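Local coordinates for protein endo-beta-1,4-xylanase Xyn10C (Pseudomonas cellulosa, PDB 1GNY) that cleaves internal beta-1,4-xylosidic linkages of xylan with its C-terminal domain and binds xylan and xylooligosaccharides through its N-terminal CBM15 module, the part in this structure, at residues D31-A37 against P136-I142. Residues are numbered along the deposited sequence; the frame is centred on the assembly and turned at random.
Sequences DGVTFAA and PAGTITI
In the beta-sandwich of this xylan-binding CBM15 module, strand 32-36 runs antiparallel to the start of strand 139-149 in the sheet that does not carry the sugar site. Val-33 with Ile-142 and Phe-35 with Ile-140 are hydrogen-bonded pairs, the shortest bond running from Ile-142 N to Val-33 O (2.7 Å). Outside these pairs, Ala-37 N hydrogen-bonds to Gly-138 O (2.9 Å), and Ala-37 CB meets Pro-136 CB at 4.0 Å. Val-33, Phe-35, Ile-140 and Ile-142 share the buried face, where Phe-69 of helix 67-72 also packs on Ile-140. The Phe-35 ring lies alongside Ile-140, CE1 being 3.6 Å from its CB, while Ile-142 CD1 sits at the ring edge, 4.3 Å from CE1. Chi1 of 71° sets Phe-35 CG between backbone N and carbonyl carbon, laying the ring against its cross-strand neighbour. With an alanine in place of Phe-35, a gap would probably open beside Ile-140 and the Ile-142 CD1 methyl would lose this aromatic edge. On the other, partly exposed face, Thr-34 and Thr-141, one of two non-hydrogen-bonded pairs, both hold their hydroxyls anti to the carbonyl carbon, and a hydrogen bond of 2.8 Å joins Thr-34 OG1 and Thr-141 OG1.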
ATOM      1  N   ASP A  31     -15.106  -2.036  -8.538  1.00 17.06           N
ATOM      2  CA  ASP A  31     -13.767  -2.671  -8.693  1.00 17.62           C
ATOM      3  C   ASP A  31     -12.793  -2.468  -7.513  1.00 16.80           C
ATOM      4  O   ASP A  31     -11.771  -3.145  -7.447  1.00 18.19           O
ATOM      5  CB  ASP A  31     -13.072  -2.199  -9.938  1.00 18.15           C
ATOM      6  CG  ASP A  31     -13.613  -2.846 -11.218  1.00 21.23           C
ATOM      7  OD1 ASP A  31     -14.555  -3.658 -11.166  1.00 23.10           O
ATOM      8  OD2 ASP A  31     -13.154  -2.551 -12.349  1.00 27.44           O
ATOM      9  N   GLY A  32     -13.125  -1.604  -6.570  1.00 14.57           N
ATOM     10  CA  GLY A  32     -12.260  -1.358  -5.406  1.00 12.90           C
ATOM     11  C   GLY A  32     -11.987   0.113  -5.124  1.00 13.15           C
ATOM     12  O   GLY A  32     -12.943   0.883  -5.010  1.00 12.07           O
ATOM     13  N   VAL A  33     -10.698   0.465  -4.994  1.00 12.04           N
ATOM     14  CA  VAL A  33     -10.215   1.828  -4.639  1.00 11.58           C
ATOM     15  C   VAL A  33      -9.292   2.374  -5.720  1.00 11.79           C
ATOM     16  O   VAL A  33      -8.334   1.696  -6.081  1.00 12.76           O
ATOM     17  CB  VAL A  33      -9.479   1.803  -3.274  1.00 11.46           C
ATOM     18  CG1 VAL A  33      -8.788   3.120  -2.969  1.00 13.63           C
ATOM     19  CG2 VAL A  33     -10.460   1.431  -2.124  1.00 11.14           C
ATOM     20  N   THR A  34      -9.554   3.595  -6.179  1.00 12.53           N
ATOM     21  CA  THR A  34      -8.749   4.225  -7.261  1.00 12.57           C
ATOM     22  C   THR A  34      -8.283   5.590  -6.794  1.00 12.91           C
ATOM     23  O   THR A  34      -9.032   6.334  -6.139  1.00 12.60           O
ATOM     24  CB  THR A  34      -9.532   4.351  -8.609  1.00 12.51           C
ATOM     25  OG1 THR A  34     -10.044   3.065  -8.975  1.00 12.81           O
ATOM     26  CG2 THR A  34      -8.642   4.823  -9.778  1.00 15.46           C
ATOM     27  N   PHE A  35      -7.041   5.905  -7.137  1.00 12.45           N
ATOM     28  CA  PHE A  35      -6.509   7.252  -6.927  1.00 12.54           C
ATOM     29  C   PHE A  35      -5.799   7.792  -8.179  1.00 12.68           C
ATOM     30  O   PHE A  35      -5.281   7.021  -9.021  1.00 13.34           O
ATOM     31  CB  PHE A  35      -5.611   7.342  -5.685  1.00 12.18           C
ATOM     32  CG  PHE A  35      -4.272   6.654  -5.795  1.00 11.85           C
ATOM     33  CD1 PHE A  35      -4.142   5.292  -5.459  1.00 12.20           C
ATOM     34  CD2 PHE A  35      -3.126   7.360  -6.130  1.00 13.28           C
ATOM     35  CE1 PHE A  35      -2.935   4.665  -5.533  1.00 13.97           C
ATOM     36  CE2 PHE A  35      -1.898   6.724  -6.196  1.00 14.44           C
ATOM     37  CZ  PHE A  35      -1.802   5.367  -5.875  1.00 13.89           C
ATOM     38  N   ALA A  36      -5.789   9.123  -8.270  1.00 12.80           N
ATOM     39  CA  ALA A  36      -5.033   9.869  -9.276  1.00 13.24           C
ATOM     40  C   ALA A  36      -3.572   9.998  -8.792  1.00 13.29           C
ATOM     41  O   ALA A  36      -3.280  10.543  -7.707  1.00 13.87           O
ATOM     42  CB  ALA A  36      -5.633  11.248  -9.496  1.00 13.50           C
ATOM     43  N   ALA A  37      -2.653   9.424  -9.557  1.00 14.29           N
ATOM     44  CA  ALA A  37      -1.224   9.418  -9.216  1.00 14.07           C
ATOM     45  C   ALA A  37      -0.575  10.757  -9.633  1.00 15.48           C
ATOM     46  O   ALA A  37       0.139  10.869 -10.642  1.00 15.24           O
ATOM     47  CB  ALA A  37      -0.524   8.231  -9.875  1.00 14.67           C
ATOM     48  N   PRO A 136       5.034  10.419 -11.776  1.00 16.94           N
ATOM     49  CA  PRO A 136       3.862   9.689 -12.274  1.00 16.49           C
ATOM     50  C   PRO A 136       2.803  10.508 -12.976  1.00 15.98           C
ATOM     51  O   PRO A 136       2.788  11.751 -12.950  1.00 16.59           O
ATOM     52  CB  PRO A 136       3.248   9.116 -10.978  1.00 16.28           C
ATOM     53  CG  PRO A 136       3.611  10.106  -9.949  1.00 16.22           C
ATOM     54  CD  PRO A 136       4.965  10.603 -10.316  1.00 16.89           C
ATOM     55  N   ALA A 137       1.924   9.767 -13.620  1.00 15.48           N
ATOM     56  CA  ALA A 137       0.691  10.267 -14.224  1.00 15.80           C
ATOM     57  C   ALA A 137      -0.322   9.120 -14.206  1.00 15.07           C
ATOM     58  O   ALA A 137      -0.018   8.025 -13.745  1.00 14.97           O
ATOM     59  CB  ALA A 137       0.929  10.770 -15.612  1.00 15.96           C
ATOM     60  N   GLY A 138      -1.548   9.393 -14.618  1.00 14.96           N
ATOM     61  CA  GLY A 138      -2.570   8.364 -14.694  1.00 14.37           C
ATOM     62  C   GLY A 138      -3.119   7.953 -13.316  1.00 14.49           C
ATOM     63  O   GLY A 138      -3.020   8.691 -12.350  1.00 13.81           O
ATOM     64  N   THR A 139      -3.674   6.753 -13.283  1.00 13.99           N
ATOM     65  CA  THR A 139      -4.383   6.232 -12.098  1.00 14.11           C
ATOM     66  C   THR A 139      -3.908   4.858 -11.716  1.00 13.35           C
ATOM     67  O   THR A 139      -3.260   4.148 -12.516  1.00 11.77           O
ATOM     68  CB  THR A 139      -5.915   6.193 -12.320  1.00 14.05           C
ATOM     69  OG1 THR A 139      -6.239   5.254 -13.360  1.00 15.29           O
ATOM     70  CG2 THR A 139      -6.445   7.516 -12.797  1.00 17.15           C
ATOM     71  N   ILE A 140      -4.214   4.516 -10.462  1.00 12.08           N
ATOM     72  CA  ILE A 140      -3.953   3.194  -9.881  1.00 12.34           C
ATOM     73  C   ILE A 140      -5.244   2.706  -9.238  1.00 12.70           C
ATOM     74  O   ILE A 140      -5.872   3.482  -8.514  1.00 13.06           O
ATOM     75  CB  ILE A 140      -2.837   3.258  -8.808  1.00 13.12           C
ATOM     76  CG1 ILE A 140      -1.478   3.674  -9.401  1.00 12.07           C
ATOM     77  CG2 ILE A 140      -2.692   1.907  -8.090  1.00 12.68           C
ATOM     78  CD1 ILE A 140      -0.864   2.759 -10.428  1.00 14.88           C
ATOM     79  N   THR A 141      -5.630   1.452  -9.503  1.00 12.18           N
ATOM     80  CA  THR A 141      -6.769   0.796  -8.852  1.00 12.77           C
ATOM     81  C   THR A 141      -6.291  -0.365  -7.987  1.00 13.46           C
ATOM     82  O   THR A 141      -5.547  -1.230  -8.457  1.00 13.18           O
ATOM     83  CB  THR A 141      -7.839   0.310  -9.854  1.00 13.40           C
ATOM     84  OG1 THR A 141      -8.372   1.450 -10.567  1.00 13.85           O
ATOM     85  CG2 THR A 141      -9.003  -0.374  -9.136  1.00 13.64           C
ATOM     86  N   ILE A 142      -6.690  -0.352  -6.711  1.00 12.17           N
ATOM     87  CA  ILE A 142      -6.476  -1.504  -5.795  1.00 12.37           C
ATOM     88  C   ILE A 142      -7.778  -2.324  -5.721  1.00 11.98           C
ATOM     89  O   ILE A 142      -8.817  -1.816  -5.304  1.00 12.54           O
ATOM     90  CB  ILE A 142      -6.024  -1.092  -4.358  1.00 12.39           C
ATOM     91  CG1 ILE A 142      -4.835  -0.150  -4.414  1.00 14.29           C
ATOM     92  CG2 ILE A 142      -5.680  -2.339  -3.532  1.00 15.02           C
ATOM     93  CD1 ILE A 142      -5.196   1.291  -4.261  1.00 14.52           C
TER